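Local coordinates for protein LYND (PDB 4V1T) that probably catalyses ATP-dependent cyclodehydration of cysteine residues in precursor peptides to thiazolines, as a YcaO-family heterocyclase of cyanobactin biosynthesis, at residues B[152-158]-B[178-184]; B[161-167]-B[204-208]; B[185-189]-B[245-249]; B[287-291]-B[302-306]; B[427-432]-B[513-517]. All blocks are in the same frame, centred on the assembly; numbering follows the deposited sequence.

How the contacts relate
Contacts 1, 3 and 4 belong to one mixed seven-stranded sheet or its connections: contact 1 pairs two parallel inner strands, contact 3 holds the turn that follows the second of them, and contact 4 pairs the hairpin strands at the far side, at the end away from their turn, its centre about 14 Å from that of contact 1. Contact 2 packs on contacts 1 and 4, with Tyr161 against Lys184 and Leu207 against Ile290, their CD1 atoms 3.4 Å apart. Its Cys206 binds zinc. Contacts 3 and 4 both reach the second subunit. Contact 5 stands apart in the YcaO region, about 33 Å from contact 1 between centres, with Arg427 near bound phosphate and magnesium.

Contact 1 (B[152-158]-B[178-184]); sequences ALNVVLT and QTWLLVK
Val156 and Trp180 meet at the apolar centre: Val156 CG2 comes obliquely to the indole, 3.7 Å from Trp180 CE3, while its other branch, CG1, touches Leu182 CD2 at 3.9 Å. With CG lodged between backbone N and carbonyl carbon (chi1 56°), the Trp180 ring is swung along the sheet towards Val156. On the other face Val155 and Leu181 lie side by side, Val155 CG1 being 4.0 Å from Leu181 CD2, and Leu153 CD1 reaches Leu181 CB at 4.2 Å. Between the faces run five backbone hydrogen bonds in parallel register, among them Val156 N to Leu181 O at 2.7 Å and Thr158 N to Val183 O at 2.8 Å. At the polar edge Thr179 O accepts twice, from Asn154 N at 3.1 Å and from Gln178 NE2 at 3.0 Å. The bend of Gln178 at chi2 (71°) brings its amide round towards Leu153 and Asn154, where NE2 also bonds to Thr151 O. The two strands and helix 165-176 form a beta-alpha-beta unit. That helix covers Val156, Trp180 and Leu182, helix 250-275 covers Leu153, Val155 and Leu181, and strands 114-118 and 189-196 flank the pair within the sheet.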
# COMPACT_ATOMS: atom_id res chain seq x y z
N ALA B 152 -36.10 9.25 5.55
CA ALA B 152 -35.02 8.29 5.67
C ALA B 152 -33.66 8.91 5.39
O ALA B 152 -32.64 8.38 5.81
CB ALA B 152 -35.27 7.13 4.72
N LEU B 153 -33.64 10.03 4.67
CA LEU B 153 -32.37 10.69 4.37
C LEU B 153 -32.56 12.12 3.89
O LEU B 153 -33.33 12.39 2.97
CB LEU B 153 -31.61 9.90 3.32
CG LEU B 153 -30.20 10.39 3.02
CD1 LEU B 153 -29.27 10.07 4.19
CD2 LEU B 153 -29.69 9.77 1.74
N ASN B 154 -31.84 13.04 4.52
CA ASN B 154 -31.74 14.41 4.02
C ASN B 154 -30.40 14.58 3.32
O ASN B 154 -29.35 14.33 3.91
CB ASN B 154 -31.88 15.42 5.17
CG ASN B 154 -31.86 16.87 4.68
OD1 ASN B 154 -32.37 17.19 3.61
ND2 ASN B 154 -31.26 17.74 5.48
N VAL B 155 -30.43 14.97 2.05
CA VAL B 155 -29.22 15.18 1.28
C VAL B 155 -28.88 16.66 1.21
O VAL B 155 -29.69 17.47 0.74
CB VAL B 155 -29.37 14.63 -0.14
CG1 VAL B 155 -28.07 14.73 -0.90
CG2 VAL B 155 -29.83 13.18 -0.10
N VAL B 156 -27.68 17.01 1.67
CA VAL B 156 -27.24 18.40 1.72
C VAL B 156 -26.15 18.65 0.68
O VAL B 156 -25.08 18.06 0.74
CB VAL B 156 -26.71 18.77 3.12
CG1 VAL B 156 -26.31 20.25 3.16
CG2 VAL B 156 -27.77 18.49 4.17
N LEU B 157 -26.44 19.54 -0.28
CA LEU B 157 -25.48 19.90 -1.31
C LEU B 157 -24.77 21.19 -0.90
O LEU B 157 -25.43 22.20 -0.67
CB LEU B 157 -26.15 20.09 -2.67
CG LEU B 157 -27.34 19.21 -3.03
CD1 LEU B 157 -27.72 19.46 -4.48
CD2 LEU B 157 -27.03 17.74 -2.83
N THR B 158 -23.45 21.14 -0.81
CA THR B 158 -22.66 22.29 -0.38
C THR B 158 -21.58 22.59 -1.40
O THR B 158 -21.28 21.74 -2.24
CB THR B 158 -22.02 22.07 1.00
OG1 THR B 158 -21.44 23.30 1.47
CG2 THR B 158 -20.94 20.98 0.94
N GLN B 178 -32.07 12.66 12.80
CA GLN B 178 -32.18 12.63 11.34
C GLN B 178 -30.87 12.20 10.70
O GLN B 178 -29.82 12.77 10.97
CB GLN B 178 -32.60 14.02 10.82
CG GLN B 178 -32.66 14.15 9.30
CD GLN B 178 -33.82 13.41 8.68
OE1 GLN B 178 -34.96 13.62 9.05
NE2 GLN B 178 -33.52 12.53 7.73
N THR B 179 -30.93 11.18 9.85
CA THR B 179 -29.78 10.76 9.09
C THR B 179 -29.68 11.64 7.84
O THR B 179 -30.68 11.86 7.16
CB THR B 179 -29.87 9.27 8.70
OG1 THR B 179 -29.76 8.46 9.87
CG2 THR B 179 -28.76 8.89 7.74
N TRP B 180 -28.49 12.13 7.54
CA TRP B 180 -28.32 13.01 6.40
C TRP B 180 -27.00 12.77 5.68
O TRP B 180 -26.07 12.20 6.25
CB TRP B 180 -28.43 14.48 6.83
CG TRP B 180 -27.48 14.90 7.93
CD1 TRP B 180 -27.46 14.43 9.21
CD2 TRP B 180 -26.44 15.89 7.85
NE1 TRP B 180 -26.47 15.06 9.93
CE2 TRP B 180 -25.83 15.96 9.11
CE3 TRP B 180 -25.97 16.72 6.82
CZ2 TRP B 180 -24.77 16.82 9.39
CZ3 TRP B 180 -24.91 17.57 7.09
CH2 TRP B 180 -24.32 17.62 8.36
N LEU B 181 -26.94 13.21 4.42
CA LEU B 181 -25.79 13.03 3.56
C LEU B 181 -25.23 14.38 3.10
O LEU B 181 -25.99 15.30 2.80
CB LEU B 181 -26.16 12.18 2.34
CG LEU B 181 -25.19 12.18 1.15
CD1 LEU B 181 -23.89 11.51 1.52
CD2 LEU B 181 -25.80 11.49 -0.05
N LEU B 182 -23.91 14.48 3.04
CA LEU B 182 -23.25 15.66 2.52
C LEU B 182 -22.64 15.35 1.16
O LEU B 182 -22.11 14.27 0.94
CB LEU B 182 -22.16 16.16 3.47
CG LEU B 182 -22.36 17.49 4.19
CD1 LEU B 182 -21.09 17.83 4.95
CD2 LEU B 182 -22.73 18.62 3.24
N VAL B 183 -22.73 16.31 0.26
CA VAL B 183 -22.10 16.19 -1.04
C VAL B 183 -21.71 17.56 -1.58
O VAL B 183 -22.36 18.56 -1.30
CB VAL B 183 -23.03 15.49 -2.05
CG1 VAL B 183 -24.26 16.30 -2.31
CG2 VAL B 183 -22.31 15.22 -3.36
N LYS B 184 -20.62 17.58 -2.34
CA LYS B 184 -20.12 18.78 -2.98
C LYS B 184 -19.80 18.42 -4.42
O LYS B 184 -18.73 17.92 -4.71
CB LYS B 184 -18.87 19.29 -2.25
CG LYS B 184 -18.08 20.41 -2.95
CD LYS B 184 -16.76 20.64 -2.21
CE LYS B 184 -15.72 21.36 -3.05
NZ LYS B 184 -15.33 20.57 -4.25

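Contact 2 (B[161-167]-B[204-208]); sequences YLQPELA and WDCLA. With ZN (zinc ion), chain K.
Trp204 lays its indole against the start of helix 165-176 and the loop before it, gripped at edge and face. At the edge, Trp204 NE1 donates to Tyr161 O at 2.9 Å; the oxygen lies near the ring plane and the N-H...O angle is 153°. Over one face, Leu166 CB stands 3.7 Å from the centroid of the five-membered ring in a CH-pi contact, the two side chains crossing at about a right angle. Ala167 CB extends this cover to the six-membered ring, 3.7 Å from Trp204 CZ3. Ala208, one turn later in Trp204's own helix, places CB over the opposite face. The indole reaches across because its CG is anti to the backbone N (chi1 170°). Cys206, in the same turn, belongs to a four-cysteine zinc site: its SG is 2.4 Å from the zinc, which Cys203, Cys311 and Cys314 also bind. The metal binds at the beginning of helix 204-213, whose Trp204 packs on the beta-alpha-beta helix. Farther out, Leu162 CD2 meets Ala208 CB at 4.0 Å, and Leu207 CD2 reaches the edge of the Tyr161 ring, 3.8 Å from Tyr161 CD2. Tyr161 OH bonds to Gly193 O, and Asn170 OD1 accepts from Trp204 N.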
# COMPACT_ATOMS: atom_id res chain seq x y z
N TYR B 161 -17.30 22.07 2.72
CA TYR B 161 -17.68 21.26 3.88
C TYR B 161 -17.55 21.99 5.22
O TYR B 161 -17.90 21.44 6.26
CB TYR B 161 -16.87 19.98 3.91
CG TYR B 161 -17.50 18.84 3.12
CD1 TYR B 161 -18.07 19.07 1.87
CD2 TYR B 161 -17.53 17.55 3.62
CE1 TYR B 161 -18.65 18.03 1.15
CE2 TYR B 161 -18.11 16.51 2.91
CZ TYR B 161 -18.66 16.76 1.68
OH TYR B 161 -19.23 15.72 0.97
N LEU B 162 -17.06 23.22 5.20
CA LEU B 162 -16.97 24.04 6.41
C LEU B 162 -17.93 25.22 6.37
O LEU B 162 -17.78 26.19 7.11
CB LEU B 162 -15.53 24.54 6.63
CG LEU B 162 -14.50 23.50 7.09
CD1 LEU B 162 -13.13 24.16 7.21
CD2 LEU B 162 -14.90 22.87 8.41
N GLN B 163 -18.95 25.13 5.52
CA GLN B 163 -20.01 26.14 5.51
C GLN B 163 -20.67 26.21 6.88
O GLN B 163 -21.17 25.21 7.37
CB GLN B 163 -21.06 25.81 4.45
CG GLN B 163 -20.67 26.21 3.03
CD GLN B 163 -20.79 27.71 2.79
OE1 GLN B 163 -20.98 28.48 3.73
NE2 GLN B 163 -20.70 28.12 1.53
N PRO B 164 -20.67 27.41 7.50
CA PRO B 164 -21.17 27.52 8.88
C PRO B 164 -22.63 27.07 9.08
O PRO B 164 -22.99 26.71 10.19
CB PRO B 164 -21.01 29.02 9.21
CG PRO B 164 -20.76 29.70 7.92
CD PRO B 164 -20.10 28.68 7.04
N GLU B 165 -23.44 27.08 8.03
CA GLU B 165 -24.82 26.63 8.14
C GLU B 165 -24.91 25.12 8.43
O GLU B 165 -25.90 24.65 8.96
CB GLU B 165 -25.59 26.94 6.86
CG GLU B 165 -27.01 26.39 6.89
CD GLU B 165 -27.87 26.87 5.75
OE1 GLU B 165 -27.48 27.83 5.05
OE2 GLU B 165 -28.95 26.27 5.56
N LEU B 166 -23.87 24.38 8.07
CA LEU B 166 -23.86 22.94 8.33
C LEU B 166 -23.88 22.65 9.83
O LEU B 166 -24.33 21.59 10.26
CB LEU B 166 -22.65 22.29 7.67
CG LEU B 166 -22.63 22.35 6.14
CD1 LEU B 166 -21.33 21.79 5.61
CD2 LEU B 166 -23.81 21.62 5.53
N ALA B 167 -23.41 23.60 10.63
CA ALA B 167 -23.40 23.43 12.07
C ALA B 167 -24.82 23.34 12.59
O ALA B 167 -25.14 22.51 13.44
CB ALA B 167 -22.66 24.59 12.73
N TRP B 204 -21.07 16.20 12.09
CA TRP B 204 -20.37 17.13 11.21
C TRP B 204 -19.26 17.85 11.97
O TRP B 204 -18.25 18.24 11.38
CB TRP B 204 -21.35 18.14 10.62
CG TRP B 204 -20.66 19.26 9.91
CD1 TRP B 204 -20.28 19.29 8.60
CD2 TRP B 204 -20.27 20.51 10.47
NE1 TRP B 204 -19.67 20.49 8.31
CE2 TRP B 204 -19.65 21.26 9.45
CE3 TRP B 204 -20.37 21.07 11.75
CZ2 TRP B 204 -19.15 22.54 9.65
CZ3 TRP B 204 -19.88 22.35 11.95
CH2 TRP B 204 -19.27 23.07 10.91
N ASP B 205 -19.44 18.01 13.28
CA ASP B 205 -18.44 18.67 14.10
C ASP B 205 -17.20 17.79 14.26
O ASP B 205 -16.08 18.31 14.34
CB ASP B 205 -19.03 19.01 15.47
CG ASP B 205 -18.51 20.32 16.02
OD1 ASP B 205 -17.42 20.75 15.60
OD2 ASP B 205 -19.19 20.91 16.87
N CYS B 206 -17.40 16.47 14.35
CA CYS B 206 -16.29 15.52 14.34
C CYS B 206 -15.41 15.73 13.10
O CYS B 206 -14.19 15.72 13.18
CB CYS B 206 -16.79 14.06 14.35
SG CYS B 206 -17.61 13.51 15.86
N LEU B 207 -16.07 15.91 11.96
CA LEU B 207 -15.40 16.14 10.69
C LEU B 207 -14.77 17.54 10.66
O LEU B 207 -13.60 17.72 10.28
CB LEU B 207 -16.39 15.97 9.54
CG LEU B 207 -15.94 16.35 8.14
CD1 LEU B 207 -14.84 15.43 7.65
CD2 LEU B 207 -17.12 16.32 7.18
N ALA B 208 -15.54 18.54 11.06
CA ALA B 208 -15.07 19.92 11.02
C ALA B 208 -13.76 20.09 11.78
O ALA B 208 -12.86 20.80 11.34
CB ALA B 208 -16.13 20.85 11.58
ZN ZN K . -19.24 14.82 16.98

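Contact 3 (B[185-189]-B[245-249]); sequences PVGSV and ARATL
The turn joining antiparallel strands 180-184 and 189-196 of the mixed sheet meets the segment leading into helix 250-275 here, with Gly187 and Thr248 in direct touch. Gly187 N donates to Thr248 OG1 at 3.1 Å, and the N-H...O angle of 170° makes the bond nearly straight. The hydroxyl faces the turn because it lies anti to the carbonyl carbon of Thr248, beside the backbone N (chi1 -48°). Gly187 also approaches Ala245, their CA atoms 4.1 Å apart, and has a positive phi (93°) that suits glycine. Flanking this polar link are two small side-chain touches: Val186 CG2 rests 3.7 Å from Ala245 CB, and Ser188 CB lies 4.1 Å from Ala247 CB. The hydroxyl of Ser188 turns to the second subunit, bonding to Glu98 and Gln29 there, while its backbone N donates to Glu28 of the same neighbour. Arg246 NE likewise reaches Pro11 O of the second subunit. Lys184 NZ, from the end of the preceding strand, bonds to both Val186 O and Val189 O and so braces the turn from within. One side-chain oxygen thus satisfies a turn amide, and small side chains let the two backbones lie close beside the subunit interface.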
# COMPACT_ATOMS: atom_id res chain seq x y z
N PRO B 185 -20.76 18.64 -5.33
CA PRO B 185 -20.59 18.23 -6.72
C PRO B 185 -19.97 19.31 -7.59
O PRO B 185 -19.72 19.07 -8.76
CB PRO B 185 -22.03 17.95 -7.15
CG PRO B 185 -22.82 18.99 -6.41
CD PRO B 185 -22.11 19.18 -5.08
N VAL B 186 -19.73 20.48 -7.01
CA VAL B 186 -19.04 21.56 -7.70
C VAL B 186 -17.56 21.54 -7.34
O VAL B 186 -17.17 21.00 -6.31
CB VAL B 186 -19.63 22.95 -7.34
CG1 VAL B 186 -21.10 23.02 -7.74
CG2 VAL B 186 -19.47 23.25 -5.86
N GLY B 187 -16.75 22.16 -8.19
CA GLY B 187 -15.31 22.20 -7.97
C GLY B 187 -14.64 21.06 -8.69
O GLY B 187 -15.30 20.14 -9.17
N SER B 188 -13.31 21.13 -8.76
CA SER B 188 -12.52 20.16 -9.50
C SER B 188 -12.37 18.85 -8.73
O SER B 188 -11.88 17.87 -9.29
CB SER B 188 -11.13 20.74 -9.80
OG SER B 188 -10.53 21.21 -8.61
N VAL B 189 -12.76 18.86 -7.46
CA VAL B 189 -12.77 17.65 -6.65
C VAL B 189 -14.15 17.39 -6.06
O VAL B 189 -14.63 18.15 -5.22
CB VAL B 189 -11.76 17.73 -5.49
CG1 VAL B 189 -11.65 16.38 -4.78
CG2 VAL B 189 -10.38 18.17 -6.00
N ALA B 245 -14.40 26.64 -4.95
CA ALA B 245 -15.13 25.71 -5.82
C ALA B 245 -15.43 26.24 -7.23
O ALA B 245 -16.49 26.03 -7.77
CB ALA B 245 -16.42 25.31 -5.16
N ARG B 246 -14.51 26.98 -7.80
CA ARG B 246 -14.74 27.63 -9.08
C ARG B 246 -14.80 26.73 -10.30
O ARG B 246 -15.55 26.98 -11.22
CB ARG B 246 -13.72 28.74 -9.29
CG ARG B 246 -13.88 29.85 -8.29
CD ARG B 246 -12.55 30.50 -7.96
NE ARG B 246 -12.29 31.66 -8.80
CZ ARG B 246 -12.81 32.86 -8.60
NH1 ARG B 246 -13.63 33.10 -7.59
NH2 ARG B 246 -12.50 33.83 -9.42
N ALA B 247 -14.00 25.69 -10.29
CA ALA B 247 -13.69 24.91 -11.48
C ALA B 247 -14.68 23.79 -11.70
O ALA B 247 -14.61 22.75 -11.03
CB ALA B 247 -12.29 24.36 -11.38
N THR B 248 -15.59 23.99 -12.65
CA THR B 248 -16.65 23.01 -12.90
C THR B 248 -17.01 22.88 -14.37
O THR B 248 -17.34 23.86 -15.02
CB THR B 248 -17.94 23.38 -12.13
OG1 THR B 248 -17.61 23.69 -10.77
CG2 THR B 248 -18.93 22.22 -12.16
N LEU B 249 -16.93 21.66 -14.89
CA LEU B 249 -17.51 21.33 -16.18
C LEU B 249 -18.91 20.80 -15.94
O LEU B 249 -19.16 20.22 -14.88
CB LEU B 249 -16.68 20.26 -16.91
CG LEU B 249 -15.25 20.58 -17.34
CD1 LEU B 249 -14.68 19.39 -18.10
CD2 LEU B 249 -15.19 21.84 -18.18

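Contact 4 (B[287-291]-B[302-306]); sequences DGKII and SHILI
Ile290 and His303 form the hydrogen-bonded pair of this antiparallel hairpin. Ile290 N donates to His303 O at 2.9 Å, and His303 N returns a bond to Ile290 O at 2.8 Å. Beyond the regular strands Leu305 N reaches Gly288 O at 2.9 Å, but from 45° out of the carbonyl plane, where Gly288 has a positive phi (68°). Side-chain contacts across the pairs are lighter: Ile290 CB and His303 CB stand 4.3 Å apart, and Leu305 CB sits 3.6 Å from Gly288 O. The His303 ring turns its edge to the partner strand, CD2 being 3.1 Å from Ile290 O. Its nitrogens are engaged elsewhere, ND1 with Ser360 and NE2 with Thr292, which fixes the ring's rotation. On the face carrying Lys289, Ile291, Ser302 and Ile304, a water spans the strands; it accepts from Lys289 NZ and hydrogen-bonds to Ser302 OG at 3.0 Å. The lysine chain bends at chi3 (-65°) to reach that water. Lys289 and Ile291 pack on Leu298 of the second subunit, whereas Ile290 and Leu305 pack on Leu207 of helix 204-213. The hairpin therefore has one mixed face, with a bridging water and subunit contacts, and one turned to the zinc-bearing helix.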
# COMPACT_ATOMS: atom_id res chain seq x y z
N ASP B 287 -21.66 5.81 5.02
CA ASP B 287 -21.74 6.08 6.45
C ASP B 287 -20.35 6.12 7.07
O ASP B 287 -19.61 5.14 7.02
CB ASP B 287 -22.62 5.05 7.17
CG ASP B 287 -22.19 3.61 6.87
OD1 ASP B 287 -21.85 3.31 5.71
OD2 ASP B 287 -22.19 2.79 7.80
N GLY B 288 -19.99 7.26 7.65
CA GLY B 288 -18.68 7.44 8.27
C GLY B 288 -17.52 7.46 7.28
O GLY B 288 -16.38 7.18 7.65
N LYS B 289 -17.82 7.79 6.03
CA LYS B 289 -16.83 7.77 4.95
C LYS B 289 -17.01 8.97 4.05
O LYS B 289 -18.13 9.35 3.74
CB LYS B 289 -16.98 6.51 4.09
CG LYS B 289 -15.88 5.49 4.23
CD LYS B 289 -15.81 4.57 3.02
CE LYS B 289 -17.07 3.71 2.87
NZ LYS B 289 -17.22 3.19 1.48
N ILE B 290 -15.89 9.55 3.62
CA ILE B 290 -15.93 10.57 2.58
C ILE B 290 -15.14 10.08 1.37
O ILE B 290 -14.04 9.54 1.50
CB ILE B 290 -15.36 11.90 3.06
CG1 ILE B 290 -16.19 12.42 4.23
CG2 ILE B 290 -15.36 12.92 1.92
CD1 ILE B 290 -15.60 13.63 4.92
N ILE B 291 -15.71 10.27 0.20
CA ILE B 291 -15.05 9.94 -1.06
C ILE B 291 -14.69 11.22 -1.78
O ILE B 291 -15.54 12.08 -1.98
CB ILE B 291 -15.97 9.13 -1.98
CG1 ILE B 291 -16.38 7.83 -1.29
CG2 ILE B 291 -15.30 8.87 -3.33
CD1 ILE B 291 -15.26 6.84 -1.08
N SER B 302 -10.74 7.18 -0.34
CA SER B 302 -11.71 6.99 0.73
C SER B 302 -11.12 7.48 2.04
O SER B 302 -10.01 7.13 2.38
CB SER B 302 -12.12 5.52 0.86
OG SER B 302 -12.65 5.05 -0.35
N HIS B 303 -11.89 8.29 2.75
CA HIS B 303 -11.43 8.91 3.99
C HIS B 303 -12.35 8.50 5.15
O HIS B 303 -13.54 8.79 5.12
CB HIS B 303 -11.38 10.43 3.85
CG HIS B 303 -10.80 10.90 2.55
ND1 HIS B 303 -9.47 11.20 2.41
CD2 HIS B 303 -11.37 11.09 1.34
CE1 HIS B 303 -9.24 11.58 1.17
NE2 HIS B 303 -10.37 11.52 0.49
N ILE B 304 -11.78 7.86 6.16
CA ILE B 304 -12.56 7.36 7.30
C ILE B 304 -12.82 8.47 8.32
O ILE B 304 -11.90 9.07 8.84
CB ILE B 304 -11.84 6.22 8.03
CG1 ILE B 304 -11.48 5.08 7.07
CG2 ILE B 304 -12.71 5.68 9.18
CD1 ILE B 304 -12.60 4.12 6.78
N LEU B 305 -14.09 8.71 8.62
CA LEU B 305 -14.47 9.64 9.67
C LEU B 305 -14.62 8.92 11.00
O LEU B 305 -15.51 8.09 11.17
CB LEU B 305 -15.78 10.35 9.32
CG LEU B 305 -16.37 11.23 10.43
CD1 LEU B 305 -15.41 12.36 10.78
CD2 LEU B 305 -17.73 11.78 10.02
N ILE B 306 -13.75 9.25 11.95
CA ILE B 306 -13.83 8.68 13.28
C ILE B 306 -14.81 9.51 14.11
O ILE B 306 -14.73 10.73 14.13
CB ILE B 306 -12.45 8.64 13.97
CG1 ILE B 306 -11.59 7.52 13.38
CG2 ILE B 306 -12.60 8.36 15.48
CD1 ILE B 306 -10.97 7.85 12.05
O HOH W 1 -15.15 3.48 0.12

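Contact 5 (B[427-432]-B[513-517]); sequences RYSGIF and YYHYP
Gly430 O accepts from Tyr514 N at 2.8 Å; Tyr513 places the edge of its ring and its CB beside the same oxygen. A second backbone bond runs back from Phe432 N to Tyr514 O at 3.0 Å, and the two bonds make a single bridge around Ile431 and Tyr514. Beyond it, Phe432 carries much of the apolar contact. Its CG is anti to the backbone N (chi1 180°), which extends the ring towards Tyr516 and Pro517. Tyr516 points its edge at the face of Phe432 in a T-shaped stack, centroids 4.9 Å apart and planes at 75°, with Tyr516 CD1 over the centre of the phenylalanine ring. Pro517 CD comes to Phe432 CD2 at 3.8 Å, and also lies over a face of Tyr516, so it wedges beside both rings. Tyr516 OH is held by Glu492. On the helix side, the Tyr514 ring lies across the end region of helix 413-429: its edge meets Arg427 O, 3.5 Å from Tyr514 CE2, and Tyr514 CD2 touches Ile431 CG1 at 4.1 Å. Arg427 CD stands 4.0 Å from Tyr514 OH, with guanidinium and phenol planes nearly perpendicular, at 89°. The arginine side chain lies near a magnesium ion and a phosphate that probably came from the crystallisation liquor. The contact thus joins the end of helix 413-429 to the segment after helix 509-512 within the YcaO region, near bound magnesium, consistent with the ATP- and magnesium-binding site of this family.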
# COMPACT_ATOMS: atom_id res chain seq x y z
N ARG B 427 2.93 14.64 17.16
CA ARG B 427 2.89 16.09 17.08
C ARG B 427 1.47 16.62 17.16
O ARG B 427 1.21 17.63 17.81
CB ARG B 427 3.57 16.58 15.81
CG ARG B 427 5.05 16.21 15.71
CD ARG B 427 5.94 17.03 16.62
NE ARG B 427 7.29 16.45 16.71
CZ ARG B 427 8.21 16.53 15.74
NH1 ARG B 427 7.94 17.16 14.59
NH2 ARG B 427 9.40 15.97 15.91
N TYR B 428 0.53 15.93 16.52
CA TYR B 428 -0.87 16.35 16.56
C TYR B 428 -1.45 16.26 17.97
O TYR B 428 -2.11 17.18 18.44
CB TYR B 428 -1.72 15.52 15.59
CG TYR B 428 -3.21 15.65 15.84
CD1 TYR B 428 -3.94 16.68 15.27
CD2 TYR B 428 -3.88 14.76 16.67
CE1 TYR B 428 -5.30 16.81 15.50
CE2 TYR B 428 -5.24 14.88 16.92
CZ TYR B 428 -5.94 15.91 16.33
OH TYR B 428 -7.29 16.03 16.57
N SER B 429 -1.18 15.15 18.64
CA SER B 429 -1.78 14.86 19.94
C SER B 429 -1.34 15.82 21.02
O SER B 429 -1.99 15.93 22.05
CB SER B 429 -1.43 13.42 20.36
OG SER B 429 -2.01 12.48 19.47
N GLY B 430 -0.24 16.52 20.79
CA GLY B 430 0.29 17.47 21.75
C GLY B 430 -0.32 18.86 21.64
O GLY B 430 -0.07 19.71 22.50
N ILE B 431 -1.11 19.09 20.60
CA ILE B 431 -1.67 20.41 20.35
C ILE B 431 -2.85 20.71 21.27
O ILE B 431 -3.70 19.86 21.50
CB ILE B 431 -2.11 20.56 18.89
CG1 ILE B 431 -0.91 20.40 17.96
CG2 ILE B 431 -2.75 21.94 18.67
CD1 ILE B 431 -1.28 20.18 16.50
N PHE B 432 -2.89 21.93 21.76
CA PHE B 432 -3.93 22.35 22.69
C PHE B 432 -5.25 22.55 21.96
O PHE B 432 -5.37 23.44 21.12
CB PHE B 432 -3.50 23.64 23.41
CG PHE B 432 -4.51 24.16 24.39
CD1 PHE B 432 -4.69 23.55 25.62
CD2 PHE B 432 -5.28 25.27 24.08
CE1 PHE B 432 -5.61 24.05 26.53
CE2 PHE B 432 -6.20 25.76 24.98
CZ PHE B 432 -6.37 25.15 26.20
N TYR B 513 1.32 21.52 26.51
CA TYR B 513 0.73 21.37 25.19
C TYR B 513 1.23 22.44 24.23
O TYR B 513 1.63 23.53 24.66
CB TYR B 513 -0.79 21.42 25.28
CG TYR B 513 -1.36 20.42 26.25
CD1 TYR B 513 -1.56 19.09 25.87
CD2 TYR B 513 -1.69 20.80 27.55
CE1 TYR B 513 -2.08 18.17 26.75
CE2 TYR B 513 -2.22 19.88 28.44
CZ TYR B 513 -2.41 18.57 28.03
OH TYR B 513 -2.92 17.65 28.91
N TYR B 514 1.21 22.12 22.94
CA TYR B 514 1.58 23.08 21.91
C TYR B 514 0.54 24.17 21.76
O TYR B 514 -0.67 23.92 21.89
CB TYR B 514 1.76 22.39 20.54
CG TYR B 514 2.86 21.35 20.48
CD1 TYR B 514 4.13 21.63 20.96
CD2 TYR B 514 2.62 20.09 19.94
CE1 TYR B 514 5.13 20.69 20.90
CE2 TYR B 514 3.61 19.14 19.89
CZ TYR B 514 4.87 19.44 20.36
OH TYR B 514 5.86 18.50 20.29
N HIS B 515 1.00 25.38 21.45
CA HIS B 515 0.14 26.48 21.07
C HIS B 515 -0.95 26.77 22.09
O HIS B 515 -2.09 26.99 21.73
CB HIS B 515 -0.48 26.23 19.69
CG HIS B 515 0.53 26.01 18.61
ND1 HIS B 515 0.85 24.76 18.13
CD2 HIS B 515 1.30 26.88 17.92
CE1 HIS B 515 1.77 24.86 17.20
NE2 HIS B 515 2.07 26.14 17.05
N TYR B 516 -0.58 26.76 23.37
CA TYR B 516 -1.49 27.23 24.42
C TYR B 516 -1.48 28.74 24.39
O TYR B 516 -0.42 29.33 24.49
CB TYR B 516 -1.05 26.72 25.79
CG TYR B 516 -1.90 27.26 26.91
CD1 TYR B 516 -3.10 26.64 27.26
CD2 TYR B 516 -1.52 28.39 27.62
CE1 TYR B 516 -3.88 27.13 28.29
CE2 TYR B 516 -2.30 28.88 28.64
CZ TYR B 516 -3.48 28.25 28.97
OH TYR B 516 -4.27 28.72 29.98
N PRO B 517 -2.64 29.38 24.25
CA PRO B 517 -2.62 30.84 24.16
C PRO B 517 -2.40 31.53 25.51
O PRO B 517 -3.13 31.24 26.47
CB PRO B 517 -4.00 31.18 23.59
CG PRO B 517 -4.82 29.91 23.65
CD PRO B 517 -4.02 28.88 24.39